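Local coordinates for protein hydrolase, putative (Plasmodium vivax, PDB 2B30) that is of unknown function but probably acts as a metal-dependent phosphatase of the haloacid dehalogenase (HAD) superfamily, and binds calcium in this crystal, at residues T207-Y212 and D248-I253; K181-L186 and N213-V218; Y96-I101 and H223-G228; S262-N267 and S274-V279. One frame throughout, in Å; residues are numbered along the deposited sequence.

Contact 1: residues T207-Y212 and D248-I253. With CA (calcium ion), chain E.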
loop_
_atom_site.group_PDB
_atom_site.type_symbol
_atom_site.label_atom_id
_atom_site.label_comp_id
_atom_site.label_asym_id
_atom_site.label_seq_id
_atom_site.Cartn_x
_atom_site.Cartn_y
_atom_site.Cartn_z
ATOM N N THR A 207 7.554 5.317 -8.825
ATOM C CA THR A 207 7.786 3.987 -8.295
ATOM C C THR A 207 8.942 3.349 -9.076
ATOM O O THR A 207 8.856 3.184 -10.298
ATOM C CB THR A 207 6.519 3.150 -8.486
ATOM O OG1 THR A 207 5.445 3.774 -7.779
ATOM C CG2 THR A 207 6.704 1.718 -8.010
ATOM N N ILE A 208 10.024 3.005 -8.388
ATOM C CA ILE A 208 11.153 2.351 -9.038
ATOM C C ILE A 208 11.442 1.017 -8.364
ATOM O O ILE A 208 12.008 0.978 -7.274
ATOM C CB ILE A 208 12.438 3.216 -9.011
ATOM C CG1 ILE A 208 12.220 4.566 -9.703
ATOM C CG2 ILE A 208 13.596 2.481 -9.683
ATOM C CD1 ILE A 208 12.359 5.768 -8.772
ATOM N N PHE A 209 11.059 -0.073 -9.022
ATOM C CA PHE A 209 11.416 -1.404 -8.552
ATOM C C PHE A 209 12.666 -1.898 -9.267
ATOM O O PHE A 209 12.984 -1.453 -10.370
ATOM C CB PHE A 209 10.273 -2.395 -8.765
ATOM C CG PHE A 209 9.097 -2.184 -7.838
ATOM C CD1 PHE A 209 9.253 -2.277 -6.454
ATOM C CD2 PHE A 209 7.825 -1.921 -8.346
ATOM C CE1 PHE A 209 8.168 -2.093 -5.593
ATOM C CE2 PHE A 209 6.736 -1.741 -7.487
ATOM C CZ PHE A 209 6.906 -1.829 -6.111
ATOM N N THR A 210 13.367 -2.818 -8.609
ATOM C CA THR A 210 14.553 -3.459 -9.150
ATOM C C THR A 210 14.219 -4.906 -9.478
ATOM O O THR A 210 13.749 -5.647 -8.614
ATOM C CB THR A 210 15.709 -3.399 -8.144
ATOM O OG1 THR A 210 16.044 -2.028 -7.910
ATOM C CG2 THR A 210 16.936 -4.114 -8.673
ATOM N N THR A 211 14.456 -5.294 -10.732
ATOM C CA THR A 211 14.171 -6.651 -11.218
ATOM C C THR A 211 15.128 -7.625 -10.544
ATOM O O THR A 211 16.144 -7.211 -9.979
ATOM C CB THR A 211 14.311 -6.741 -12.775
ATOM O OG1 THR A 211 13.407 -5.815 -13.391
ATOM C CG2 THR A 211 13.985 -8.126 -13.315
ATOM N N TYR A 212 14.779 -8.910 -10.586
ATOM C CA TYR A 212 15.674 -9.981 -10.143
ATOM C C TYR A 212 17.079 -9.927 -10.775
ATOM O O TYR A 212 18.046 -10.340 -10.139
ATOM C CB TYR A 212 15.039 -11.347 -10.418
ATOM C CG TYR A 212 15.933 -12.506 -10.045
ATOM C CD1 TYR A 212 16.144 -12.848 -8.706
ATOM C CD2 TYR A 212 16.579 -13.251 -11.028
ATOM C CE1 TYR A 212 16.964 -13.907 -8.358
ATOM C CE2 TYR A 212 17.402 -14.307 -10.696
ATOM C CZ TYR A 212 17.591 -14.632 -9.361
ATOM O OH TYR A 212 18.412 -15.681 -9.040
ATOM N N ASP A 248 7.657 -13.637 -5.563
ATOM C CA ASP A 248 9.084 -13.899 -5.418
ATOM C C ASP A 248 10.003 -12.700 -5.213
ATOM O O ASP A 248 11.093 -12.867 -4.659
ATOM C CB ASP A 248 9.582 -14.674 -6.643
ATOM C CG ASP A 248 9.667 -13.810 -7.876
ATOM O OD1 ASP A 248 8.627 -13.281 -8.303
ATOM O OD2 ASP A 248 10.777 -13.647 -8.420
ATOM N N ALA A 249 9.586 -11.512 -5.642
ATOM C CA ALA A 249 10.504 -10.386 -5.785
ATOM C C ALA A 249 10.015 -9.105 -5.084
ATOM O O ALA A 249 8.991 -9.098 -4.391
ATOM C CB ALA A 249 10.739 -10.133 -7.267
ATOM N N GLU A 250 10.766 -8.023 -5.277
ATOM C CA GLU A 250 10.463 -6.729 -4.676
ATOM C C GLU A 250 9.065 -6.193 -5.033
ATOM O O GLU A 250 8.368 -5.632 -4.173
ATOM C CB GLU A 250 11.527 -5.707 -5.087
ATOM C CG GLU A 250 11.573 -4.468 -4.221
ATOM C CD GLU A 250 12.703 -3.532 -4.615
ATOM O OE1 GLU A 250 12.731 -3.071 -5.781
ATOM O OE2 GLU A 250 13.566 -3.257 -3.751
ATOM N N ASN A 251 8.651 -6.366 -6.288
ATOM C CA ASN A 251 7.345 -5.865 -6.735
ATOM C C ASN A 251 6.155 -6.747 -6.315
ATOM O O ASN A 251 5.008 -6.473 -6.701
ATOM C CB ASN A 251 7.340 -5.625 -8.255
ATOM C CG ASN A 251 7.482 -6.894 -9.051
ATOM O OD1 ASN A 251 8.015 -7.892 -8.568
ATOM N ND2 ASN A 251 6.998 -6.868 -10.278
ATOM N N ASP A 252 6.427 -7.796 -5.533
ATOM C CA ASP A 252 5.381 -8.656 -4.960
ATOM C C ASP A 252 5.153 -8.390 -3.464
ATOM O O ASP A 252 4.195 -8.882 -2.889
ATOM C CB ASP A 252 5.753 -10.141 -5.127
ATOM C CG ASP A 252 5.886 -10.565 -6.571
ATOM O OD1 ASP A 252 4.940 -10.333 -7.353
ATOM O OD2 ASP A 252 6.936 -11.148 -6.923
ATOM N N ILE A 253 6.036 -7.641 -2.828
ATOM C CA ILE A 253 6.051 -7.560 -1.363
ATOM C C ILE A 253 4.775 -6.984 -0.740
ATOM O O ILE A 253 4.322 -7.456 0.309
ATOM C CB ILE A 253 7.273 -6.746 -0.869
ATOM C CG1 ILE A 253 8.563 -7.507 -1.159
ATOM C CG2 ILE A 253 7.169 -6.434 0.627
ATOM C CD1 ILE A 253 9.729 -6.594 -1.205
HETATM CA CA CA E . 8.059 -11.938 -10.448
#
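Glu250 has CG anti to the backbone N (chi1 -162°), and its chain runs on extended, so the carboxylate reaches strand 206-210. Phe209 has CG beside the backbone N and anti to the carbonyl carbon (chi1 -72°), which sets its ring against the loop 248-253. That loop carries all but the first glycine of the acidic GDxxND signature of the HAD superfamily, just after strand 243-247 of the Rossmann-like core. Strand 206-210 is an outermost strand of the smaller cap sheet, so the contact joins cap to core next to the metal.

One direct hydrogen bond crosses the gap. Thr210 N donates to Glu250 OE1 at 2.9 Å, with an N-H...O angle of 162°, and meets the oxygen nearly along its C-O axis. The same Glu250 OE1 lies in the plane of the Phe209 ring, at its edge, 3.6 Å from Phe209 CD1. Asn251 CB covers one face of that ring as a CH-pi contact. Asn251 CB is 3.9 Å from the Phe209 ring centroid, offset toward the rim. The amide of Asn251 bonds elsewhere: its ND2 donates to Asn98 OD1.

Within the loop, Asp252 OD2 is gripped by two backbone donors. Asp248 N reaches Asp252 OD2 at 2.9 Å from above the carboxylate plane. Ala249 N reaches Asp252 OD2 at 3.0 Å on the anti lone pair. Asp248 OD1 binds the calcium at 2.6 Å, together with Asp33 OD2 and Asp35 O. Asp252 OD2 stays 3.8 Å from the calcium and is not a ligand in this chain.

Contact 2: residues K181-L186 and N213-V218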
loop_
_atom_site.group_PDB
_atom_site.type_symbol
_atom_site.label_atom_id
_atom_site.label_comp_id
_atom_site.label_asym_id
_atom_site.label_seq_id
_atom_site.Cartn_x
_atom_site.Cartn_y
_atom_site.Cartn_z
ATOM N N LYS A 181 5.243 2.548 -18.307
ATOM C CA LYS A 181 6.450 2.013 -17.695
ATOM C C LYS A 181 7.700 2.190 -18.550
ATOM O O LYS A 181 7.653 2.020 -19.768
ATOM C CB LYS A 181 6.261 0.524 -17.396
ATOM C CG LYS A 181 7.489 -0.173 -16.816
ATOM C CD LYS A 181 7.138 -1.561 -16.335
ATOM C CE LYS A 181 7.068 -2.566 -17.474
ATOM N NZ LYS A 181 8.235 -3.458 -17.453
ATOM N N LEU A 182 8.810 2.524 -17.897
ATOM C CA LEU A 182 10.133 2.424 -18.517
ATOM C C LEU A 182 10.905 1.322 -17.793
ATOM O O LEU A 182 11.111 1.402 -16.576
ATOM C CB LEU A 182 10.916 3.740 -18.424
ATOM C CG LEU A 182 10.272 5.045 -18.883
ATOM C CD1 LEU A 182 11.330 6.121 -18.979
ATOM C CD2 LEU A 182 9.591 4.901 -20.219
ATOM N N MET A 183 11.306 0.287 -18.528
ATOM C CA MET A 183 12.189 -0.737 -17.981
ATOM C C MET A 183 13.597 -0.470 -18.464
ATOM O O MET A 183 13.929 -0.766 -19.610
ATOM C CB MET A 183 11.771 -2.137 -18.409
ATOM C CG MET A 183 12.532 -3.229 -17.677
ATOM S SD MET A 183 12.813 -4.654 -18.724
ATOM C CE MET A 183 13.704 -5.728 -17.591
ATOM N N ILE A 184 14.423 0.095 -17.591
ATOM C CA ILE A 184 15.811 0.391 -17.935
ATOM C C ILE A 184 16.634 -0.894 -17.776
ATOM O O ILE A 184 16.828 -1.385 -16.661
ATOM C CB ILE A 184 16.391 1.529 -17.064
ATOM C CG1 ILE A 184 15.486 2.769 -17.122
ATOM C CG2 ILE A 184 17.792 1.906 -17.528
ATOM C CD1 ILE A 184 15.984 3.932 -16.273
ATOM N N VAL A 185 17.090 -1.439 -18.901
ATOM C CA VAL A 185 17.941 -2.621 -18.891
ATOM C C VAL A 185 19.343 -2.208 -18.457
ATOM O O VAL A 185 19.943 -1.303 -19.031
ATOM C CB VAL A 185 17.966 -3.312 -20.267
ATOM C CG1 VAL A 185 19.004 -4.412 -20.298
ATOM C CG2 VAL A 185 16.589 -3.878 -20.597
ATOM N N LEU A 186 19.846 -2.872 -17.424
ATOM C CA LEU A 186 21.068 -2.452 -16.756
ATOM C C LEU A 186 22.130 -3.542 -16.759
ATOM O O LEU A 186 21.835 -4.740 -16.699
ATOM C CB LEU A 186 20.760 -1.993 -15.322
ATOM C CG LEU A 186 20.824 -0.487 -15.008
ATOM C CD1 LEU A 186 20.453 0.406 -16.175
ATOM C CD2 LEU A 186 19.957 -0.147 -13.790
ATOM N N ASN A 213 17.179 -9.428 -12.010
ATOM C CA ASN A 213 18.459 -9.260 -12.706
ATOM C C ASN A 213 19.046 -7.841 -12.602
ATOM O O ASN A 213 19.917 -7.458 -13.397
ATOM C CB ASN A 213 18.293 -9.636 -14.187
ATOM C CG ASN A 213 18.206 -11.133 -14.410
ATOM O OD1 ASN A 213 18.058 -11.911 -13.466
ATOM N ND2 ASN A 213 18.304 -11.547 -15.671
ATOM N N GLY A 214 18.566 -7.060 -11.635
ATOM C CA GLY A 214 19.107 -5.722 -11.364
ATOM C C GLY A 214 18.719 -4.645 -12.363
ATOM O O GLY A 214 19.394 -3.618 -12.460
ATOM N N HIS A 215 17.635 -4.875 -13.106
ATOM C CA HIS A 215 17.091 -3.876 -14.035
ATOM C C HIS A 215 16.093 -2.984 -13.286
ATOM O O HIS A 215 15.552 -3.386 -12.252
ATOM C CB HIS A 215 16.408 -4.554 -15.231
ATOM C CG HIS A 215 17.244 -5.612 -15.896
ATOM N ND1 HIS A 215 18.427 -5.331 -16.548
ATOM C CD2 HIS A 215 17.054 -6.949 -16.022
ATOM C CE1 HIS A 215 18.935 -6.450 -17.035
ATOM N NE2 HIS A 215 18.120 -7.446 -16.733
ATOM N N ALA A 216 15.861 -1.776 -13.795
ATOM C CA ALA A 216 14.918 -0.836 -13.160
ATOM C C ALA A 216 13.578 -0.812 -13.890
ATOM O O ALA A 216 13.534 -0.530 -15.071
ATOM C CB ALA A 216 15.506 0.571 -13.104
ATOM N N GLU A 217 12.498 -1.124 -13.178
ATOM C CA GLU A 217 11.144 -0.954 -13.693
ATOM C C GLU A 217 10.571 0.321 -13.093
ATOM O O GLU A 217 10.405 0.411 -11.878
ATOM C CB GLU A 217 10.265 -2.149 -13.322
ATOM C CG GLU A 217 10.411 -3.340 -14.255
ATOM C CD GLU A 217 9.413 -4.463 -13.951
ATOM O OE1 GLU A 217 9.120 -4.738 -12.753
ATOM O OE2 GLU A 217 8.918 -5.080 -14.924
ATOM N N VAL A 218 10.280 1.299 -13.947
ATOM C CA VAL A 218 9.804 2.626 -13.522
ATOM C C VAL A 218 8.321 2.817 -13.843
ATOM O O VAL A 218 7.943 2.818 -15.001
ATOM C CB VAL A 218 10.593 3.725 -14.238
ATOM C CG1 VAL A 218 10.134 5.103 -13.800
ATOM C CG2 VAL A 218 12.069 3.547 -13.970
#
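The side chains of Lys181 and Glu217 cross obliquely on one face of the strand pair. Lys181 leaves with CG anti to its backbone N, then bends at chi3 and chi4. This brings Lys181 NZ to Glu217 OE2 at 3.1 Å in a salt bridge. NZ arrives from above the carboxylate plane. Met183 also crosses Glu217 obliquely, with Met183 CG 4.0 Å from Glu217 CG. The methyl CE of Met183 goes on to His215 CB, at 3.8 Å. Val185 and His215 lie side by side and point the same way.

The strands 181-184 and 216-218 are antiparallel neighbours in the sheet of the HAD cap. Leu182 with Val218 and Ile184 with Ala216 are hydrogen-bonded pairs, and Met183 with Glu217 is the non-hydrogen-bonded pair between them. The CB atoms of Leu182 and Val218 are 4.2 Å apart, on the face packed by helices 117-129 and 191-201. The opposite face, with Glu217, looks toward the core, and the Glu217 side chain is about 7 Å from that of Asp35 at their nearest atoms.

Beyond the paired strands the imidazole of His215 takes over from the backbone. Leu186 N donates to His215 ND1 at 3.0 Å, almost straight (177°) and in the ring plane. A neutral ring would then probably carry its proton on NE2. Asn213 O lies over the centre of one face of the His215 ring, 3.7 Å above its plane.

Contact 3: residues Y96-I101 and H223-G228; sequences YINGTI and HDKYTG
His223 starts out with CG beside its backbone N and anti to the carbonyl carbon. His223 CB packs on Thr100 CG2 at 3.8 Å, and CG lies slightly farther from the same methyl. His223 ND1 then meets a water in the ring plane at 2.7 Å. This water donates to Gly99 O at 3.0 Å and also bonds to Thr227 OG1. The His223 side chain touches Glu113 as well.

A second water joins the backbones. It donates to Asn98 O at 2.7 Å and to His223 O at 2.6 Å. No direct hydrogen bond links the two segments, so these waters are their polar bridges. The nearest pair of CA atoms is that of Gly99 and Gly228, 4.1 Å apart, with no side chain on either. Gly99 CA also points a C-H at Asp224 O, with Gly99 CA and Asp224 O 3.3 Å apart and the approach nearly straight (166°).

Asp224 is the N-cap of helix 225-235, and its OD2 accepts from Tyr226 N. The next residue, Lys225, runs extended beyond CG, and its CE passes Asn98 OD1, which accepts from Asn251 ND2. Lys225 NZ forms a salt bridge with Asp252 and bonds to Cys67 O. This is consistent with the motif III lysine of HAD enzymes, which probably helps to hold the acidic residues in place.

Residues 96-101 form the turn of a beta hairpin between strands 94-96 and 101-103 of the core sheet. The first turn of helix 225-235 sits against that turn. Helix 253-257 packs on the side chains of Asp224, Lys225 and Tyr226, and Tyr226 OH bonds to Gly222 O of the second subunit.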
loop_
_atom_site.group_PDB
_atom_site.type_symbol
_atom_site.label_atom_id
_atom_site.label_comp_id
_atom_site.label_asym_id
_atom_site.label_seq_id
_atom_site.Cartn_x
_atom_site.Cartn_y
_atom_site.Cartn_z
ATOM N N TYR A 96 -1.534 -5.775 -14.571
ATOM C CA TYR A 96 -0.363 -5.707 -15.410
ATOM C C TYR A 96 0.391 -4.420 -15.167
ATOM O O TYR A 96 -0.172 -3.459 -14.644
ATOM C CB TYR A 96 -0.789 -5.816 -16.860
ATOM C CG TYR A 96 -1.499 -7.108 -17.138
ATOM C CD1 TYR A 96 -0.803 -8.300 -17.139
ATOM C CD2 TYR A 96 -2.877 -7.151 -17.375
ATOM C CE1 TYR A 96 -1.439 -9.503 -17.391
ATOM C CE2 TYR A 96 -3.525 -8.359 -17.626
ATOM C CZ TYR A 96 -2.790 -9.524 -17.631
ATOM O OH TYR A 96 -3.377 -10.726 -17.870
ATOM N N ILE A 97 1.674 -4.419 -15.529
ATOM C CA ILE A 97 2.527 -3.242 -15.405
ATOM C C ILE A 97 2.477 -2.698 -13.979
ATOM O O ILE A 97 2.214 -1.519 -13.748
ATOM C CB ILE A 97 2.159 -2.136 -16.438
ATOM C CG1 ILE A 97 1.995 -2.748 -17.839
ATOM C CG2 ILE A 97 3.242 -1.022 -16.454
ATOM C CD1 ILE A 97 2.043 -1.715 -18.970
ATOM N N ASN A 98 2.715 -3.599 -13.035
ATOM C CA ASN A 98 2.811 -3.276 -11.623
ATOM C C ASN A 98 1.614 -2.511 -11.080
ATOM O O ASN A 98 1.749 -1.653 -10.200
ATOM C CB ASN A 98 4.145 -2.568 -11.330
ATOM C CG ASN A 98 5.316 -3.529 -11.389
ATOM O OD1 ASN A 98 5.114 -4.748 -11.330
ATOM N ND2 ASN A 98 6.538 -2.998 -11.493
ATOM N N GLY A 99 0.436 -2.848 -11.597
ATOM C CA GLY A 99 -0.803 -2.317 -11.055
ATOM C C GLY A 99 -1.340 -1.078 -11.725
ATOM O O GLY A 99 -2.383 -0.567 -11.306
ATOM N N THR A 100 -0.653 -0.615 -12.770
ATOM C CA THR A 100 -1.073 0.570 -13.510
ATOM C C THR A 100 -2.032 0.225 -14.667
ATOM O O THR A 100 -2.705 1.112 -15.211
ATOM C CB THR A 100 0.146 1.367 -14.023
ATOM O OG1 THR A 100 0.983 0.517 -14.809
ATOM C CG2 THR A 100 0.957 1.893 -12.864
ATOM N N ILE A 101 -2.110 -1.052 -15.036
ATOM C CA ILE A 101 -3.127 -1.502 -15.989
ATOM C C ILE A 101 -3.874 -2.707 -15.425
ATOM O O ILE A 101 -3.255 -3.693 -15.040
ATOM C CB ILE A 101 -2.538 -1.851 -17.385
ATOM C CG1 ILE A 101 -1.936 -0.610 -18.021
ATOM C CG2 ILE A 101 -3.631 -2.402 -18.324
ATOM C CD1 ILE A 101 -1.166 -0.889 -19.300
ATOM N N HIS A 223 1.452 3.445 -7.014
ATOM C CA HIS A 223 0.877 2.219 -7.581
ATOM C C HIS A 223 1.797 1.021 -7.412
ATOM O O HIS A 223 3.010 1.120 -7.567
ATOM C CB HIS A 223 0.564 2.400 -9.076
ATOM C CG HIS A 223 -0.503 3.410 -9.344
ATOM N ND1 HIS A 223 -1.841 3.135 -9.178
ATOM C CD2 HIS A 223 -0.427 4.706 -9.727
ATOM C CE1 HIS A 223 -2.546 4.218 -9.454
ATOM N NE2 HIS A 223 -1.713 5.184 -9.792
ATOM N N ASP A 224 1.202 -0.115 -7.086
ATOM C CA ASP A 224 1.893 -1.393 -7.167
ATOM C C ASP A 224 0.862 -2.493 -7.474
ATOM O O ASP A 224 -0.302 -2.190 -7.765
ATOM C CB ASP A 224 2.666 -1.672 -5.884
ATOM C CG ASP A 224 1.760 -1.987 -4.737
ATOM O OD1 ASP A 224 0.996 -1.080 -4.334
ATOM O OD2 ASP A 224 1.796 -3.143 -4.252
ATOM N N LYS A 225 1.288 -3.752 -7.441
ATOM C CA LYS A 225 0.380 -4.869 -7.688
ATOM C C LYS A 225 -0.797 -4.843 -6.716
ATOM O O LYS A 225 -1.939 -5.036 -7.129
ATOM C CB LYS A 225 1.115 -6.214 -7.609
ATOM C CG LYS A 225 2.053 -6.487 -8.790
ATOM C CD LYS A 225 2.639 -7.901 -8.726
ATOM C CE LYS A 225 3.906 -8.035 -9.566
ATOM N NZ LYS A 225 4.300 -9.458 -9.777
ATOM N N TYR A 226 -0.525 -4.570 -5.441
ATOM C CA TYR A 226 -1.577 -4.544 -4.411
ATOM C C TYR A 226 -2.707 -3.524 -4.684
ATOM O O TYR A 226 -3.887 -3.863 -4.557
ATOM C CB TYR A 226 -0.971 -4.310 -3.015
ATOM C CG TYR A 226 -1.993 -4.345 -1.882
ATOM C CD1 TYR A 226 -2.736 -5.491 -1.634
ATOM C CD2 TYR A 226 -2.200 -3.229 -1.046
ATOM C CE1 TYR A 226 -3.673 -5.533 -0.597
ATOM C CE2 TYR A 226 -3.136 -3.263 0.003
ATOM C CZ TYR A 226 -3.869 -4.415 0.211
ATOM O OH TYR A 226 -4.792 -4.478 1.221
ATOM N N THR A 227 -2.353 -2.292 -5.051
ATOM C CA THR A 227 -3.362 -1.249 -5.281
ATOM C C THR A 227 -4.166 -1.540 -6.522
ATOM O O THR A 227 -5.351 -1.209 -6.574
ATOM C CB THR A 227 -2.762 0.136 -5.473
ATOM O OG1 THR A 227 -1.903 0.144 -6.627
ATOM C CG2 THR A 227 -2.016 0.559 -4.248
ATOM N N GLY A 228 -3.510 -2.132 -7.521
ATOM C CA GLY A 228 -4.185 -2.594 -8.740
ATOM C C GLY A 228 -5.132 -3.743 -8.444
ATOM O O GLY A 228 -6.286 -3.720 -8.869
HETATM O O HOH W 1 3.671 0.238 -9.976
HETATM O O HOH W 2 -3.297 0.833 -8.868
#

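Contact 4: residues S262-N267 and S274-V279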
loop_
_atom_site.group_PDB
_atom_site.type_symbol
_atom_site.label_atom_id
_atom_site.label_comp_id
_atom_site.label_asym_id
_atom_site.label_seq_id
_atom_site.Cartn_x
_atom_site.Cartn_y
_atom_site.Cartn_z
ATOM N N SER A 262 -0.681 -15.843 1.667
ATOM C CA SER A 262 0.381 -15.371 0.791
ATOM C C SER A 262 1.568 -16.301 0.876
ATOM O O SER A 262 2.010 -16.693 1.968
ATOM C CB SER A 262 0.802 -13.936 1.135
ATOM O OG SER A 262 1.432 -13.848 2.403
ATOM N N PHE A 263 2.087 -16.654 -0.290
ATOM C CA PHE A 263 3.119 -17.666 -0.379
ATOM C C PHE A 263 4.279 -17.192 -1.229
ATOM O O PHE A 263 4.074 -16.666 -2.322
ATOM C CB PHE A 263 2.512 -18.942 -0.953
ATOM C CG PHE A 263 1.525 -19.591 -0.032
ATOM C CD1 PHE A 263 1.944 -20.513 0.915
ATOM C CD2 PHE A 263 0.185 -19.259 -0.086
ATOM C CE1 PHE A 263 1.031 -21.102 1.783
ATOM C CE2 PHE A 263 -0.725 -19.842 0.777
ATOM C CZ PHE A 263 -0.298 -20.764 1.715
ATOM N N ALA A 264 5.497 -17.370 -0.717
ATOM C CA ALA A 264 6.706 -17.074 -1.492
ATOM C C ALA A 264 7.351 -18.365 -1.970
ATOM O O ALA A 264 7.520 -19.302 -1.203
ATOM C CB ALA A 264 7.683 -16.271 -0.677
ATOM N N VAL A 265 7.700 -18.415 -3.251
ATOM C CA VAL A 265 8.393 -19.581 -3.800
ATOM C C VAL A 265 9.742 -19.780 -3.111
ATOM O O VAL A 265 10.327 -18.834 -2.579
ATOM C CB VAL A 265 8.615 -19.471 -5.335
ATOM C CG1 VAL A 265 7.367 -19.862 -6.097
ATOM C CG2 VAL A 265 9.072 -18.066 -5.737
ATOM N N ALA A 266 10.221 -21.022 -3.129
ATOM C CA ALA A 266 11.539 -21.378 -2.584
ATOM C C ALA A 266 12.649 -20.475 -3.113
ATOM O O ALA A 266 13.583 -20.127 -2.376
ATOM C CB ALA A 266 11.858 -22.813 -2.917
ATOM N N ASN A 267 12.545 -20.096 -4.387
ATOM C CA ASN A 267 13.528 -19.195 -5.005
ATOM C C ASN A 267 13.274 -17.699 -4.772
ATOM O O ASN A 267 13.929 -16.858 -5.378
ATOM C CB ASN A 267 13.642 -19.471 -6.507
ATOM C CG ASN A 267 12.302 -19.483 -7.211
ATOM O OD1 ASN A 267 11.523 -20.425 -7.071
ATOM N ND2 ASN A 267 12.040 -18.457 -8.001
ATOM N N SER A 274 10.096 -13.299 3.795
ATOM C CA SER A 274 9.704 -12.866 5.134
ATOM C C SER A 274 8.355 -12.154 5.151
ATOM O O SER A 274 7.609 -12.282 6.121
ATOM C CB SER A 274 10.773 -11.974 5.771
ATOM O OG SER A 274 11.141 -10.928 4.902
ATOM N N HIS A 275 8.042 -11.408 4.094
ATOM C CA HIS A 275 6.796 -10.639 4.054
ATOM C C HIS A 275 5.584 -11.537 3.799
ATOM O O HIS A 275 4.457 -11.218 4.208
ATOM C CB HIS A 275 6.894 -9.499 3.037
ATOM C CG HIS A 275 7.612 -8.297 3.564
ATOM N ND1 HIS A 275 6.980 -7.329 4.313
ATOM C CD2 HIS A 275 8.908 -7.918 3.476
ATOM C CE1 HIS A 275 7.859 -6.408 4.670
ATOM N NE2 HIS A 275 9.035 -6.741 4.172
ATOM N N ALA A 276 5.831 -12.668 3.146
ATOM C CA ALA A 276 4.813 -13.687 2.925
ATOM C C ALA A 276 4.527 -14.441 4.214
ATOM O O ALA A 276 5.295 -14.362 5.157
ATOM C CB ALA A 276 5.267 -14.654 1.840
ATOM N N LYS A 277 3.419 -15.170 4.247
ATOM C CA LYS A 277 3.046 -15.958 5.426
ATOM C C LYS A 277 3.908 -17.201 5.492
ATOM O O LYS A 277 4.328 -17.641 6.569
ATOM C CB LYS A 277 1.581 -16.391 5.354
ATOM C CG LYS A 277 0.990 -16.888 6.675
ATOM C CD LYS A 277 -0.247 -17.757 6.427
ATOM C CE LYS A 277 -1.387 -17.480 7.412
ATOM N NZ LYS A 277 -2.605 -18.317 7.103
ATOM N N CYS A 278 4.176 -17.757 4.316
ATOM C CA CYS A 278 4.720 -19.080 4.223
ATOM C C CYS A 278 5.581 -19.231 2.977
ATOM O O CYS A 278 5.172 -18.856 1.878
ATOM C CB CYS A 278 3.552 -20.046 4.191
ATOM S SG CYS A 278 4.005 -21.748 4.240
ATOM N N VAL A 279 6.785 -19.768 3.166
ATOM C CA VAL A 279 7.702 -20.041 2.073
ATOM C C VAL A 279 7.419 -21.449 1.572
ATOM O O VAL A 279 7.362 -22.395 2.366
ATOM C CB VAL A 279 9.177 -19.973 2.534
ATOM C CG1 VAL A 279 10.130 -20.221 1.339
ATOM C CG2 VAL A 279 9.476 -18.642 3.204
#
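Lys277 N is shared by two oxygens of a single residue. Lys277 N donates to Ser262 OG at 3.0 Å and to Ser262 O at 3.1 Å, and both bonds are well bent. Ser262 OG is placed for this by chi1 67°, between its backbone N and carbonyl carbon. The hydroxyl also bonds to Leu256 O, so OG has two partners, Lys277 N and Leu256 O. Cys278 N adds a weak bond to Ser262 O.

The segments belong to a beta-alpha-beta crossover in the Rossmann-like core. Strand 261-264 leads through helix 270-275 to the parallel strand 278-279. Ala264 N donates to Cys278 O at 3.0 Å (158°), in the carbonyl plane.

On one face of the sheet, Phe263 meets Cys278. Phe263 CE1 is 3.6 Å from Cys278 CB. Cys278 SG, anti to its backbone N, lies oblique to the ring, 5.0 Å from the Phe263 ring centroid, as a sulfur-aromatic contact. On the other face, Ala276 CB packs on Ala264 CB at 3.8 Å, just where the chain leaves the helix.

Strand 278-279 is an outermost strand of the core sheet, and strand 243-247 lies on the far side of strand 261-264. Helices 18-21 and 288-297 cover Phe263. At the turn after helix 270-275, Ala276 O bonds to Lys203 NZ of the second subunit.

From the N terminus, residues 96-101 open contact 3 in the core. The chain then builds the cap, where 181-186 opens contact 2 and 207-212 opens contact 1. Residues 213-218 close contact 2, which is nested in the loop closed by contact 3 at 223-228. Contact 1 closes last of these, at 248-253, and so crosses both. Contact 4 follows in series as a short core loop. Contact 2 pairs two neighbouring strands of the cap sheet, contact 3 ties the returning chain to the core hairpin, and contact 1 bridges cap and core. Contacts 1 and 3 also touch directly beside the metal site. Contact 4 touches contact 1 through Val265 on Asp248.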